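Local coordinates for enhancer of mRNA-decapping protein 4 homolog (Drosophila melanogaster, PDB 2VXG) that takes part in mRNA degradation, apparently at the decapping step, and is required to silence a subset of miRNA targets, this chain being its C-terminal region, at residues A[39-45]-A[77-82]; A[101-105]-A[131-135]; A[71-76]-A[120-124]; A[7-11]-A[34-39]. All blocks are in the same frame, centred on the assembly; numbering follows the deposited sequence.

Interaction 1 (A[39-45]-A[77-82]); sequences TDSNQAF and RYLNEA
The ring of Phe45 has a methylene over one face, a methyl over the other and a tyrosine at its edge. Over the centre of one face stands Glu81 CB, 3.4 Å from the ring centroid in a CH-pi contact; on the opposite face lies Ala44 CB, displaced toward the rim. The edge of Phe45 is turned to the face of Tyr78 in an offset edge-to-face pair, with centroids 5.0 Å apart and planes at 61°. Phe45 CG lies beside its own backbone N (chi1 -61°), which sends the ring out from the end of helix 41-44 toward helix 73-85.

At its far end Tyr78 takes a hydrogen bond from Ser41, with OG 3.0 Å from Tyr78 OH. The guanidinium of Arg77, its chain bent twice, comes up to the serine hydroxyl, Arg77 NH1 standing 3.0 Å from Ser41 OG, while Tyr78 CE2 lies over one face of the guanidinium, toward the rim. Asp40 caps the short helix, its OD1 accepting from Asn42 N. On the inner side Tyr78 meets Ile64 and Phe45 meets Leu57, both on helix 54-66.

Apolar contacts thus dominate this join inside the helical domain, and the Ser41 bond helps to anchor the tyrosine hydroxyl.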
loop_
_atom_site.group_PDB
_atom_site.type_symbol
_atom_site.label_atom_id
_atom_site.label_comp_id
_atom_site.label_asym_id
_atom_site.label_seq_id
_atom_site.Cartn_x
_atom_site.Cartn_y
_atom_site.Cartn_z
ATOM N N THR A 39 3.574 -5.154 11.388
ATOM C CA THR A 39 2.183 -4.870 11.749
ATOM C C THR A 39 1.366 -6.124 11.519
ATOM O O THR A 39 1.699 -6.948 10.685
ATOM C CB THR A 39 1.537 -3.567 11.076
ATOM O OG1 THR A 39 0.402 -3.885 10.254
ATOM C CG2 THR A 39 2.526 -2.748 10.330
ATOM N N ASP A 40 0.328 -6.276 12.324
ATOM C CA ASP A 40 -0.557 -7.419 12.216
ATOM C C ASP A 40 -1.539 -7.081 11.109
ATOM O O ASP A 40 -2.374 -6.192 11.268
ATOM C CB ASP A 40 -1.264 -7.649 13.541
ATOM C CG ASP A 40 -2.061 -8.943 13.573
ATOM O OD1 ASP A 40 -2.441 -9.484 12.510
ATOM O OD2 ASP A 40 -2.304 -9.422 14.695
ATOM N N SER A 41 -1.433 -7.785 9.990
ATOM C CA SER A 41 -2.325 -7.581 8.846
ATOM C C SER A 41 -3.816 -7.756 9.181
ATOM O O SER A 41 -4.676 -7.181 8.512
ATOM C CB SER A 41 -1.950 -8.544 7.725
ATOM O OG SER A 41 -0.534 -8.552 7.567
ATOM N N ASN A 42 -4.116 -8.551 10.200
ATOM C CA ASN A 42 -5.503 -8.739 10.609
ATOM C C ASN A 42 -5.994 -7.605 11.515
ATOM O O ASN A 42 -7.197 -7.400 11.632
ATOM C CB ASN A 42 -5.723 -10.129 11.213
ATOM C CG ASN A 42 -5.257 -11.243 10.269
ATOM O OD1 ASN A 42 -6.039 -11.789 9.483
ATOM N ND2 ASN A 42 -3.950 -11.529 10.295
ATOM N N GLN A 43 -5.074 -6.850 12.118
ATOM C CA GLN A 43 -5.411 -5.527 12.670
ATOM C C GLN A 43 -5.534 -4.511 11.521
ATOM O O GLN A 43 -6.545 -3.788 11.402
ATOM C CB GLN A 43 -4.371 -5.052 13.710
ATOM C CG GLN A 43 -4.316 -5.925 14.992
ATOM C CD GLN A 43 -3.519 -5.301 16.160
ATOM O OE1 GLN A 43 -3.594 -4.095 16.425
ATOM N NE2 GLN A 43 -2.771 -6.140 16.869
ATOM N N ALA A 44 -4.516 -4.462 10.667
ATOM C CA ALA A 44 -4.471 -3.471 9.601
ATOM C C ALA A 44 -5.739 -3.544 8.768
ATOM O O ALA A 44 -6.383 -2.529 8.532
ATOM C CB ALA A 44 -3.220 -3.658 8.721
ATOM N N PHE A 45 -6.120 -4.752 8.358
ATOM C CA PHE A 45 -7.166 -4.892 7.351
ATOM C C PHE A 45 -8.500 -5.432 7.841
ATOM O O PHE A 45 -9.285 -5.977 7.055
ATOM C CB PHE A 45 -6.613 -5.666 6.155
ATOM C CG PHE A 45 -5.476 -4.966 5.507
ATOM C CD1 PHE A 45 -5.676 -3.745 4.871
ATOM C CD2 PHE A 45 -4.201 -5.460 5.596
ATOM C CE1 PHE A 45 -4.637 -3.058 4.315
ATOM C CE2 PHE A 45 -3.151 -4.790 5.017
ATOM C CZ PHE A 45 -3.366 -3.575 4.365
ATOM N N ARG A 77 0.857 -8.189 -1.486
ATOM C CA ARG A 77 -0.242 -8.576 -0.635
ATOM C C ARG A 77 -0.855 -7.355 0.046
ATOM O O ARG A 77 -2.084 -7.243 0.122
ATOM C CB ARG A 77 0.231 -9.646 0.360
ATOM C CG ARG A 77 -0.869 -10.343 1.094
ATOM C CD ARG A 77 -1.147 -9.736 2.451
ATOM N NE ARG A 77 0.001 -9.893 3.351
ATOM C CZ ARG A 77 -0.073 -10.116 4.652
ATOM N NH1 ARG A 77 -1.257 -10.247 5.257
ATOM N NH2 ARG A 77 1.062 -10.225 5.351
ATOM N N TYR A 78 -0.021 -6.412 0.519
ATOM C CA TYR A 78 -0.548 -5.108 0.973
ATOM C C TYR A 78 -1.213 -4.282 -0.097
ATOM O O TYR A 78 -2.190 -3.608 0.197
ATOM C CB TYR A 78 0.497 -4.255 1.711
ATOM C CG TYR A 78 0.502 -4.622 3.192
ATOM C CD1 TYR A 78 -0.107 -3.801 4.150
ATOM C CD2 TYR A 78 1.057 -5.821 3.610
ATOM C CE1 TYR A 78 -0.117 -4.167 5.509
ATOM C CE2 TYR A 78 1.046 -6.202 4.943
ATOM C CZ TYR A 78 0.455 -5.375 5.888
ATOM O OH TYR A 78 0.443 -5.761 7.228
ATOM N N LEU A 79 -0.690 -4.304 -1.326
ATOM C CA LEU A 79 -1.368 -3.607 -2.427
ATOM C C LEU A 79 -2.739 -4.219 -2.626
ATOM O O LEU A 79 -3.709 -3.494 -2.779
ATOM C CB LEU A 79 -0.622 -3.744 -3.747
ATOM C CG LEU A 79 0.603 -2.892 -3.946
ATOM C CD1 LEU A 79 1.055 -3.133 -5.396
ATOM C CD2 LEU A 79 0.301 -1.434 -3.600
ATOM N N ASN A 80 -2.775 -5.545 -2.659
ATOM C CA ASN A 80 -4.040 -6.304 -2.716
ATOM C C ASN A 80 -5.030 -5.895 -1.625
ATOM O O ASN A 80 -6.156 -5.525 -1.922
ATOM C CB ASN A 80 -3.789 -7.809 -2.606
ATOM C CG ASN A 80 -3.155 -8.421 -3.881
ATOM O OD1 ASN A 80 -3.126 -7.798 -4.938
ATOM N ND2 ASN A 80 -2.647 -9.659 -3.762
ATOM N N GLU A 81 -4.606 -6.012 -0.365
ATOM C CA GLU A 81 -5.484 -5.712 0.777
ATOM C C GLU A 81 -5.865 -4.266 0.844
ATOM O O GLU A 81 -7.017 -3.963 1.089
ATOM C CB GLU A 81 -4.877 -6.105 2.111
ATOM C CG GLU A 81 -4.614 -7.564 2.270
ATOM C CD GLU A 81 -5.800 -8.438 2.533
ATOM O OE1 GLU A 81 -6.966 -7.979 2.688
ATOM O OE2 GLU A 81 -5.535 -9.657 2.599
ATOM N N ALA A 82 -4.923 -3.363 0.568
ATOM C CA ALA A 82 -5.254 -1.951 0.609
ATOM C C ALA A 82 -6.298 -1.601 -0.434
ATOM O O ALA A 82 -7.251 -0.866 -0.149
ATOM C CB ALA A 82 -4.000 -1.067 0.488
#

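Interaction 2 (A[101-105]-A[131-135]); sequences LTELY and IITYR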
loop_
_atom_site.group_PDB
_atom_site.type_symbol
_atom_site.label_atom_id
_atom_site.label_comp_id
_atom_site.label_asym_id
_atom_site.label_seq_id
_atom_site.Cartn_x
_atom_site.Cartn_y
_atom_site.Cartn_z
ATOM N N LEU A 101 -5.640 5.468 -8.198
ATOM C CA LEU A 101 -5.699 4.203 -8.942
ATOM C C LEU A 101 -5.180 4.282 -10.358
ATOM O O LEU A 101 -4.667 3.281 -10.886
ATOM C CB LEU A 101 -7.117 3.631 -8.944
ATOM C CG LEU A 101 -7.737 3.384 -7.590
ATOM C CD1 LEU A 101 -9.177 2.898 -7.740
ATOM C CD2 LEU A 101 -6.852 2.426 -6.798
ATOM N N THR A 102 -5.372 5.428 -10.999
ATOM C CA THR A 102 -4.857 5.667 -12.345
ATOM C C THR A 102 -3.310 5.590 -12.360
ATOM O O THR A 102 -2.699 5.025 -13.281
ATOM C CB THR A 102 -5.343 7.049 -12.842
ATOM O OG1 THR A 102 -6.765 7.013 -13.001
ATOM C CG2 THR A 102 -4.699 7.429 -14.143
ATOM N N GLU A 103 -2.687 6.181 -11.340
ATOM C CA GLU A 103 -1.238 6.125 -11.199
ATOM C C GLU A 103 -0.742 4.732 -10.773
ATOM O O GLU A 103 0.293 4.282 -11.254
ATOM C CB GLU A 103 -0.766 7.181 -10.191
ATOM C CG GLU A 103 0.739 7.472 -10.203
ATOM C CD GLU A 103 1.316 7.971 -11.568
ATOM O OE1 GLU A 103 0.556 8.330 -12.475
ATOM O OE2 GLU A 103 2.566 8.020 -11.718
ATOM N N LEU A 104 -1.479 4.064 -9.884
ATOM C CA LEU A 104 -1.205 2.682 -9.518
ATOM C C LEU A 104 -1.218 1.811 -10.778
ATOM O O LEU A 104 -0.302 1.033 -11.017
ATOM C CB LEU A 104 -2.243 2.169 -8.497
ATOM C CG LEU A 104 -2.237 0.648 -8.277
ATOM C CD1 LEU A 104 -0.927 0.160 -7.660
ATOM C CD2 LEU A 104 -3.430 0.187 -7.448
ATOM N N TYR A 105 -2.265 1.978 -11.589
ATOM C CA TYR A 105 -2.383 1.266 -12.851
ATOM C C TYR A 105 -1.189 1.463 -13.778
ATOM O O TYR A 105 -0.657 0.496 -14.313
ATOM C CB TYR A 105 -3.655 1.702 -13.588
ATOM C CG TYR A 105 -4.020 0.721 -14.672
ATOM C CD1 TYR A 105 -4.886 -0.324 -14.413
ATOM C CD2 TYR A 105 -3.480 0.836 -15.949
ATOM C CE1 TYR A 105 -5.215 -1.209 -15.362
ATOM C CE2 TYR A 105 -3.796 -0.063 -16.926
ATOM C CZ TYR A 105 -4.668 -1.097 -16.618
ATOM O OH TYR A 105 -5.003 -2.003 -17.568
ATOM N N ILE A 131 -8.507 -3.149 -10.593
ATOM C CA ILE A 131 -8.459 -1.699 -10.581
ATOM C C ILE A 131 -9.509 -1.124 -11.528
ATOM O O ILE A 131 -10.191 -0.123 -11.179
ATOM C CB ILE A 131 -7.027 -1.172 -10.962
ATOM C CG1 ILE A 131 -6.066 -1.352 -9.779
ATOM C CG2 ILE A 131 -7.059 0.320 -11.365
ATOM C CD1 ILE A 131 -4.650 -0.953 -10.115
ATOM N N ILE A 132 -9.656 -1.762 -12.695
ATOM C CA ILE A 132 -10.652 -1.339 -13.688
ATOM C C ILE A 132 -12.049 -1.284 -13.056
ATOM O O ILE A 132 -12.800 -0.350 -13.305
ATOM C CB ILE A 132 -10.618 -2.224 -14.964
ATOM C CG1 ILE A 132 -9.266 -2.060 -15.685
ATOM C CG2 ILE A 132 -11.784 -1.858 -15.901
ATOM C CD1 ILE A 132 -9.131 -2.828 -16.997
ATOM N N THR A 133 -12.359 -2.252 -12.184
ATOM C CA THR A 133 -13.660 -2.316 -11.497
ATOM C C THR A 133 -13.839 -1.180 -10.513
ATOM O O THR A 133 -14.912 -0.598 -10.412
ATOM C CB THR A 133 -13.856 -3.674 -10.780
ATOM O OG1 THR A 133 -13.809 -4.722 -11.755
ATOM C CG2 THR A 133 -15.190 -3.744 -10.073
ATOM N N TYR A 134 -12.784 -0.858 -9.782
ATOM C CA TYR A 134 -12.825 0.288 -8.870
ATOM C C TYR A 134 -12.966 1.611 -9.605
ATOM O O TYR A 134 -13.653 2.514 -9.130
ATOM C CB TYR A 134 -11.578 0.309 -8.001
ATOM C CG TYR A 134 -11.629 -0.693 -6.885
ATOM C CD1 TYR A 134 -12.199 -0.367 -5.663
ATOM C CD2 TYR A 134 -11.073 -1.950 -7.037
ATOM C CE1 TYR A 134 -12.231 -1.279 -4.644
ATOM C CE2 TYR A 134 -11.103 -2.873 -6.020
ATOM C CZ TYR A 134 -11.670 -2.528 -4.824
ATOM O OH TYR A 134 -11.689 -3.449 -3.804
ATOM N N ARG A 135 -12.317 1.715 -10.761
ATOM C CA ARG A 135 -12.453 2.873 -11.640
ATOM C C ARG A 135 -13.713 2.800 -12.491
ATOM O O ARG A 135 -14.073 3.783 -13.145
ATOM C CB ARG A 135 -11.221 3.021 -12.548
ATOM C CG ARG A 135 -10.012 3.640 -11.839
ATOM C CD ARG A 135 -9.095 4.389 -12.793
ATOM N NE ARG A 135 -8.352 3.470 -13.656
ATOM C CZ ARG A 135 -7.746 3.802 -14.801
ATOM N NH1 ARG A 135 -7.780 5.052 -15.265
ATOM N NH2 ARG A 135 -7.102 2.868 -15.500
#
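Leu101 and Ile131 form the close-packed half of this contact, where the two backbones come nearest, with CA atoms 6.7 Å apart. Leu101 CD1 presses on Tyr134 CB at 3.5 Å, and its CB rests against the CG2 branch of Ile131. That same CG2, placed anti to its backbone N, also reaches the edge of the Tyr105 ring, 3.8 Å from Tyr105 CD1, near the ring plane. The other branch of Ile131 points deeper and meets Leu104, though the modelled fit there is too close to trust in detail. Further in, Leu104 touches Ile61 and Ser65 of helix 54-66, and Leu101 and Tyr134 both touch Leu83 of helix 73-85.

Helices 91-114 and 121-134 are the last two of the model and fold back on each other as an alpha-alpha hairpin, consistent with an all-helical fold of the ARM/HEAT kind. Phosphorylation has been found on Thr102 and Tyr105, although neither carries a phosphate here.

The outer half is much looser and rests on Arg135, the last modelled residue. Its chain, bent at chi3 (-72°), brings NH2 over one face of Tyr105, 3.8 Å from CG and toward the rim; ring and guanidinium planes are 48° apart. With Arg135 CZ 5.3 Å from the ring centroid, any cation-pi attraction is weak at most. Thr102 OG1, which is hydrogen-bonded to Pro98 O in its own helix, lies 3.2 Å from Arg135 NH1. Although Arg135 is largely exposed, the contact buries its NE without a partner in the model.

Interaction 3 (A[71-76]-A[120-124]); sequences HNELKQ and QFSNV
Gln76 and Gln120 slide past each other in opposite directions, each chain bent at chi2, with their amide planes 40° apart. The Gln120 amide nitrogen is thereby pushed against the aliphatic part of Gln76: NE2 lies 3.0 Å from Gln76 CB, a tight approach rather than a polar bond. Gln120 lies at about a right angle to both His71 and Glu73. Its CB meets the edge of the imidazole, 3.8 Å from His71 CD2, while its amide carbon passes the backbone of Glu73.

His71 grips the oxygen of Gln76, and Asn80 OD1 takes a weak bond from its NE2. The histidine CG is anti to the backbone N (chi1 -164°), which brings the ring back to Gln76, one turn into helix 73-85, and NE2 donates to Gln76 OE1 at 2.6 Å. The bond arrives on a lone pair in the carbonyl plane and lies close to the ring plane, which restrains the rotation of both flat groups. Val124 CG2 packs obliquely beside this pair, 3.4 Å from Gln76 OE1. Phe111 adds an edge-to-face partner for His71.

Both segments are helix starts. Asn72 is the N-cap of helix 73-85, its OD1 accepting from Lys75 N, and Gln120 holds the N-cap position of helix 121-134. The two helices start side by side and point roughly the same way, with helix 91-114 between them in sequence, consistent with an ARM/HEAT-like stack.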
loop_
_atom_site.group_PDB
_atom_site.type_symbol
_atom_site.label_atom_id
_atom_site.label_comp_id
_atom_site.label_asym_id
_atom_site.label_seq_id
_atom_site.Cartn_x
_atom_site.Cartn_y
_atom_site.Cartn_z
ATOM N N HIS A 71 9.660 -4.976 -6.030
ATOM C CA HIS A 71 8.345 -5.480 -5.651
ATOM C C HIS A 71 8.410 -6.948 -5.222
ATOM O O HIS A 71 9.106 -7.752 -5.846
ATOM C CB HIS A 71 7.356 -5.331 -6.817
ATOM C CG HIS A 71 5.923 -5.456 -6.404
ATOM N ND1 HIS A 71 5.318 -4.562 -5.542
ATOM C CD2 HIS A 71 4.974 -6.357 -6.746
ATOM C CE1 HIS A 71 4.056 -4.911 -5.371
ATOM N NE2 HIS A 71 3.823 -6.003 -6.076
ATOM N N ASN A 72 7.644 -7.287 -4.180
ATOM C CA ASN A 72 7.605 -8.638 -3.609
ATOM C C ASN A 72 6.215 -9.012 -3.065
ATOM O O ASN A 72 5.289 -8.205 -3.124
ATOM C CB ASN A 72 8.665 -8.761 -2.505
ATOM C CG ASN A 72 8.592 -7.635 -1.478
ATOM O OD1 ASN A 72 7.499 -7.157 -1.106
ATOM N ND2 ASN A 72 9.762 -7.227 -0.985
ATOM N N GLU A 73 6.090 -10.233 -2.537
ATOM C CA GLU A 73 4.842 -10.740 -1.944
ATOM C C GLU A 73 4.321 -9.861 -0.794
ATOM O O GLU A 73 3.126 -9.550 -0.708
ATOM C CB GLU A 73 5.047 -12.156 -1.421
ATOM C CG GLU A 73 3.867 -13.103 -1.723
ATOM C CD GLU A 73 3.910 -14.400 -0.930
ATOM O OE1 GLU A 73 4.218 -14.347 0.285
ATOM O OE2 GLU A 73 3.627 -15.480 -1.506
ATOM N N LEU A 74 5.205 -9.461 0.104
ATOM C CA LEU A 74 4.749 -8.626 1.205
ATOM C C LEU A 74 4.041 -7.373 0.640
ATOM O O LEU A 74 2.871 -7.121 0.942
ATOM C CB LEU A 74 5.899 -8.298 2.161
ATOM C CG LEU A 74 5.552 -7.228 3.199
ATOM C CD1 LEU A 74 4.348 -7.653 4.018
ATOM C CD2 LEU A 74 6.767 -6.852 4.056
ATOM N N LYS A 75 4.732 -6.624 -0.226
ATOM C CA LYS A 75 4.179 -5.394 -0.753
ATOM C C LYS A 75 2.974 -5.661 -1.685
ATOM O O LYS A 75 2.018 -4.869 -1.686
ATOM C CB LYS A 75 5.269 -4.523 -1.428
ATOM C CG LYS A 75 6.222 -3.861 -0.385
ATOM C CD LYS A 75 7.277 -2.894 -0.988
ATOM C CE LYS A 75 8.241 -3.659 -1.934
ATOM N NZ LYS A 75 9.352 -2.814 -2.490
ATOM N N GLN A 76 3.020 -6.753 -2.445
ATOM C CA GLN A 76 1.897 -7.097 -3.333
ATOM C C GLN A 76 0.672 -7.384 -2.525
ATOM O O GLN A 76 -0.404 -6.922 -2.828
ATOM C CB GLN A 76 2.169 -8.326 -4.193
ATOM C CG GLN A 76 1.019 -8.665 -5.217
ATOM C CD GLN A 76 0.562 -7.462 -6.062
ATOM O OE1 GLN A 76 1.366 -6.609 -6.409
ATOM N NE2 GLN A 76 -0.747 -7.399 -6.395
ATOM N N GLN A 120 5.697 -11.778 -8.931
ATOM C CA GLN A 120 4.404 -11.129 -8.792
ATOM C C GLN A 120 3.761 -10.717 -10.135
ATOM O O GLN A 120 2.753 -10.024 -10.129
ATOM C CB GLN A 120 4.554 -9.927 -7.869
ATOM C CG GLN A 120 5.137 -10.306 -6.499
ATOM C CD GLN A 120 4.309 -11.353 -5.780
ATOM O OE1 GLN A 120 4.721 -12.511 -5.662
ATOM N NE2 GLN A 120 3.134 -10.961 -5.311
ATOM N N PHE A 121 4.305 -11.172 -11.268
ATOM C CA PHE A 121 3.827 -10.742 -12.599
ATOM C C PHE A 121 2.297 -10.907 -12.787
ATOM O O PHE A 121 1.611 -9.935 -13.087
ATOM C CB PHE A 121 4.594 -11.492 -13.704
ATOM C CG PHE A 121 4.195 -11.138 -15.109
ATOM C CD1 PHE A 121 4.700 -10.002 -15.726
ATOM C CD2 PHE A 121 3.402 -12.004 -15.873
ATOM C CE1 PHE A 121 4.366 -9.693 -17.039
ATOM C CE2 PHE A 121 3.075 -11.695 -17.189
ATOM C CZ PHE A 121 3.576 -10.531 -17.774
ATOM N N SER A 122 1.781 -12.120 -12.592
ATOM C CA SER A 122 0.368 -12.409 -12.865
ATOM C C SER A 122 -0.505 -11.797 -11.779
ATOM O O SER A 122 -1.608 -11.348 -12.055
ATOM C CB SER A 122 0.113 -13.922 -13.012
ATOM O OG SER A 122 0.789 -14.383 -14.157
ATOM N N ASN A 123 0.029 -11.727 -10.566
ATOM C CA ASN A 123 -0.655 -11.071 -9.462
ATOM C C ASN A 123 -0.898 -9.583 -9.760
ATOM O O ASN A 123 -1.983 -9.062 -9.531
ATOM C CB ASN A 123 0.147 -11.245 -8.162
ATOM C CG ASN A 123 0.356 -12.707 -7.807
ATOM O OD1 ASN A 123 -0.447 -13.299 -7.099
ATOM N ND2 ASN A 123 1.402 -13.320 -8.388
ATOM N N VAL A 124 0.116 -8.921 -10.319
ATOM C CA VAL A 124 -0.039 -7.520 -10.706
ATOM C C VAL A 124 -1.003 -7.410 -11.904
ATOM O O VAL A 124 -1.841 -6.485 -11.950
ATOM C CB VAL A 124 1.315 -6.870 -10.988
ATOM C CG1 VAL A 124 1.174 -5.495 -11.655
ATOM C CG2 VAL A 124 2.134 -6.753 -9.689
#

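Interaction 4 (A[7-11]-A[34-39]); sequences IKQLL and FTLRHT
Two torsions of Lys8 bring its methylenes to Phe34 and His38: chi1 of -60° sets CG beside the backbone N, and a bend at chi3 (-75°) turns the end of the chain across the Phe34 ring and over His38. Phe34 answers from the other side, its CG anti to the backbone N, which swings the ring toward helix 2-13. This is helix-on-helix packing in an all-alpha-helical domain: the short segments 7-11 and 34-38 run in nearly the same direction, with a crossing angle of -32° and axes 10.4 Å apart, and helix 16-25 connects them.

Lys8 CG touches the Phe34 ring at CZ, 3.5 Å away, approaching obliquely. Lys8 CD then lies over one face of His38, 3.7 Å from the ring centroid, in a CH-pi contact. The imidazole is kept from turning by its own helix, since His38 ND1 donates to Phe34 O at 2.9 Å, with the acceptor near the ring plane. His38 ND1 also stands over one face of Phe34, so the two rings and the lysine chain pack together on the more exposed side. Lys8 NZ and His38 NE2 are near neighbours, and the lysine would probably make protonation of the histidine less favourable.

On the inner side Ile7 packs against Thr35, whose OG1 is hydrogen-bonded to Leu31 O, and Ala23 of helix 16-25 lies against the same threonine. One turn later Leu11 reaches the side chain of Thr39 and the backbone of His38, its CD1 sitting 3.6 Å from His38 O.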
loop_
_atom_site.group_PDB
_atom_site.type_symbol
_atom_site.label_atom_id
_atom_site.label_comp_id
_atom_site.label_asym_id
_atom_site.label_seq_id
_atom_site.Cartn_x
_atom_site.Cartn_y
_atom_site.Cartn_z
ATOM N N ILE A 7 7.736 3.612 15.774
ATOM C CA ILE A 7 6.777 2.788 15.012
ATOM C C ILE A 7 6.439 1.480 15.701
ATOM O O ILE A 7 5.268 1.122 15.804
ATOM C CB ILE A 7 7.298 2.514 13.585
ATOM C CG1 ILE A 7 7.099 3.776 12.740
ATOM C CG2 ILE A 7 6.605 1.312 12.945
ATOM C CD1 ILE A 7 7.990 3.880 11.539
ATOM N N LYS A 8 7.444 0.769 16.193
ATOM C CA LYS A 8 7.165 -0.502 16.866
ATOM C C LYS A 8 6.356 -0.251 18.123
ATOM O O LYS A 8 5.422 -0.983 18.412
ATOM C CB LYS A 8 8.448 -1.278 17.151
ATOM C CG LYS A 8 9.182 -1.579 15.880
ATOM C CD LYS A 8 10.014 -2.813 15.951
ATOM C CE LYS A 8 11.248 -2.583 16.752
ATOM N NZ LYS A 8 11.930 -3.877 16.862
ATOM N N GLN A 9 6.721 0.796 18.847
ATOM C CA GLN A 9 5.995 1.273 20.019
ATOM C C GLN A 9 4.503 1.528 19.752
ATOM O O GLN A 9 3.605 1.036 20.468
ATOM C CB GLN A 9 6.672 2.539 20.490
ATOM C CG GLN A 9 6.097 3.156 21.716
ATOM C CD GLN A 9 7.145 3.895 22.511
ATOM O OE1 GLN A 9 7.833 4.798 21.979
ATOM N NE2 GLN A 9 7.276 3.542 23.807
ATOM N N LEU A 10 4.251 2.324 18.720
ATOM C CA LEU A 10 2.879 2.703 18.323
ATOM C C LEU A 10 2.050 1.480 17.989
ATOM O O LEU A 10 0.954 1.325 18.497
ATOM C CB LEU A 10 2.930 3.697 17.153
ATOM C CG LEU A 10 3.423 5.068 17.632
ATOM C CD1 LEU A 10 3.821 6.015 16.507
ATOM C CD2 LEU A 10 2.358 5.689 18.566
ATOM N N LEU A 11 2.596 0.627 17.128
ATOM C CA LEU A 11 1.996 -0.658 16.749
ATOM C C LEU A 11 1.694 -1.564 17.924
ATOM O O LEU A 11 0.655 -2.206 17.948
ATOM C CB LEU A 11 2.927 -1.422 15.788
ATOM C CG LEU A 11 3.081 -0.811 14.408
ATOM C CD1 LEU A 11 4.114 -1.588 13.559
ATOM C CD2 LEU A 11 1.731 -0.736 13.710
ATOM N N PHE A 34 9.593 -2.068 6.637
ATOM C CA PHE A 34 9.810 -2.362 8.078
ATOM C C PHE A 34 8.488 -2.325 8.851
ATOM O O PHE A 34 8.174 -3.227 9.645
ATOM C CB PHE A 34 10.820 -1.322 8.663
ATOM C CG PHE A 34 10.909 -1.297 10.204
ATOM C CD1 PHE A 34 11.811 -2.120 10.876
ATOM C CD2 PHE A 34 10.130 -0.416 10.935
ATOM C CE1 PHE A 34 11.921 -2.092 12.255
ATOM C CE2 PHE A 34 10.221 -0.366 12.291
ATOM C CZ PHE A 34 11.120 -1.202 12.973
ATOM N N THR A 35 7.710 -1.271 8.627
ATOM C CA THR A 35 6.416 -1.128 9.286
ATOM C C THR A 35 5.515 -2.315 8.909
ATOM O O THR A 35 4.936 -2.923 9.794
ATOM C CB THR A 35 5.747 0.225 8.948
ATOM O OG1 THR A 35 6.689 1.269 9.194
ATOM C CG2 THR A 35 4.473 0.475 9.749
ATOM N N LEU A 36 5.422 -2.644 7.614
ATOM C CA LEU A 36 4.520 -3.741 7.142
ATOM C C LEU A 36 4.956 -5.081 7.734
ATOM O O LEU A 36 4.142 -5.867 8.193
ATOM C CB LEU A 36 4.502 -3.846 5.626
ATOM C CG LEU A 36 3.985 -2.674 4.791
ATOM C CD1 LEU A 36 4.186 -2.997 3.327
ATOM C CD2 LEU A 36 2.565 -2.374 5.072
ATOM N N ARG A 37 6.270 -5.279 7.759
ATOM C CA ARG A 37 6.904 -6.408 8.439
ATOM C C ARG A 37 6.537 -6.552 9.929
ATOM O O ARG A 37 6.414 -7.664 10.397
ATOM C CB ARG A 37 8.414 -6.327 8.163
ATOM C CG ARG A 37 9.347 -7.201 8.944
ATOM C CD ARG A 37 10.793 -6.646 8.802
ATOM N NE ARG A 37 11.036 -6.244 7.420
ATOM C CZ ARG A 37 11.788 -5.216 7.008
ATOM N NH1 ARG A 37 12.451 -4.433 7.850
ATOM N NH2 ARG A 37 11.884 -4.981 5.703
ATOM N N HIS A 38 6.285 -5.466 10.661
ATOM C CA HIS A 38 5.893 -5.548 12.076
ATOM C C HIS A 38 4.435 -5.328 12.376
ATOM O O HIS A 38 4.084 -5.233 13.539
ATOM C CB HIS A 38 6.647 -4.513 12.917
ATOM C CG HIS A 38 8.085 -4.824 13.066
ATOM N ND1 HIS A 38 9.021 -4.457 12.126
ATOM C CD2 HIS A 38 8.744 -5.537 14.004
ATOM C CE1 HIS A 38 10.202 -4.909 12.498
ATOM N NE2 HIS A 38 10.061 -5.567 13.628
ATOM N N THR A 39 3.574 -5.154 11.388
ATOM C CA THR A 39 2.183 -4.870 11.749
ATOM C C THR A 39 1.366 -6.124 11.519
ATOM O O THR A 39 1.699 -6.948 10.685
ATOM C CB THR A 39 1.537 -3.567 11.076
ATOM O OG1 THR A 39 0.402 -3.885 10.254
ATOM C CG2 THR A 39 2.526 -2.748 10.330
#

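The model holds no ligand, and no active site is known in this region; the four contacts are successive joins through one helical domain. Interaction 4 lies at one end and interaction 2 at the other, on opposite sides of the chain's centre, their own centres about 28 Å apart. Interaction 1 bridges inward from interaction 4: they share Thr39, and Leu36 CD2 packs against the Tyr78 ring. Interactions 1 and 3, their centres about 14 Å apart, both use helix 73-85 and meet where Leu79 touches His71. Helix 121-134 carries the chain from interaction 3 to interaction 2, whose centres are about 16 Å apart. Leu74 also links interaction 3 to interaction 4, through Leu36 and Arg37.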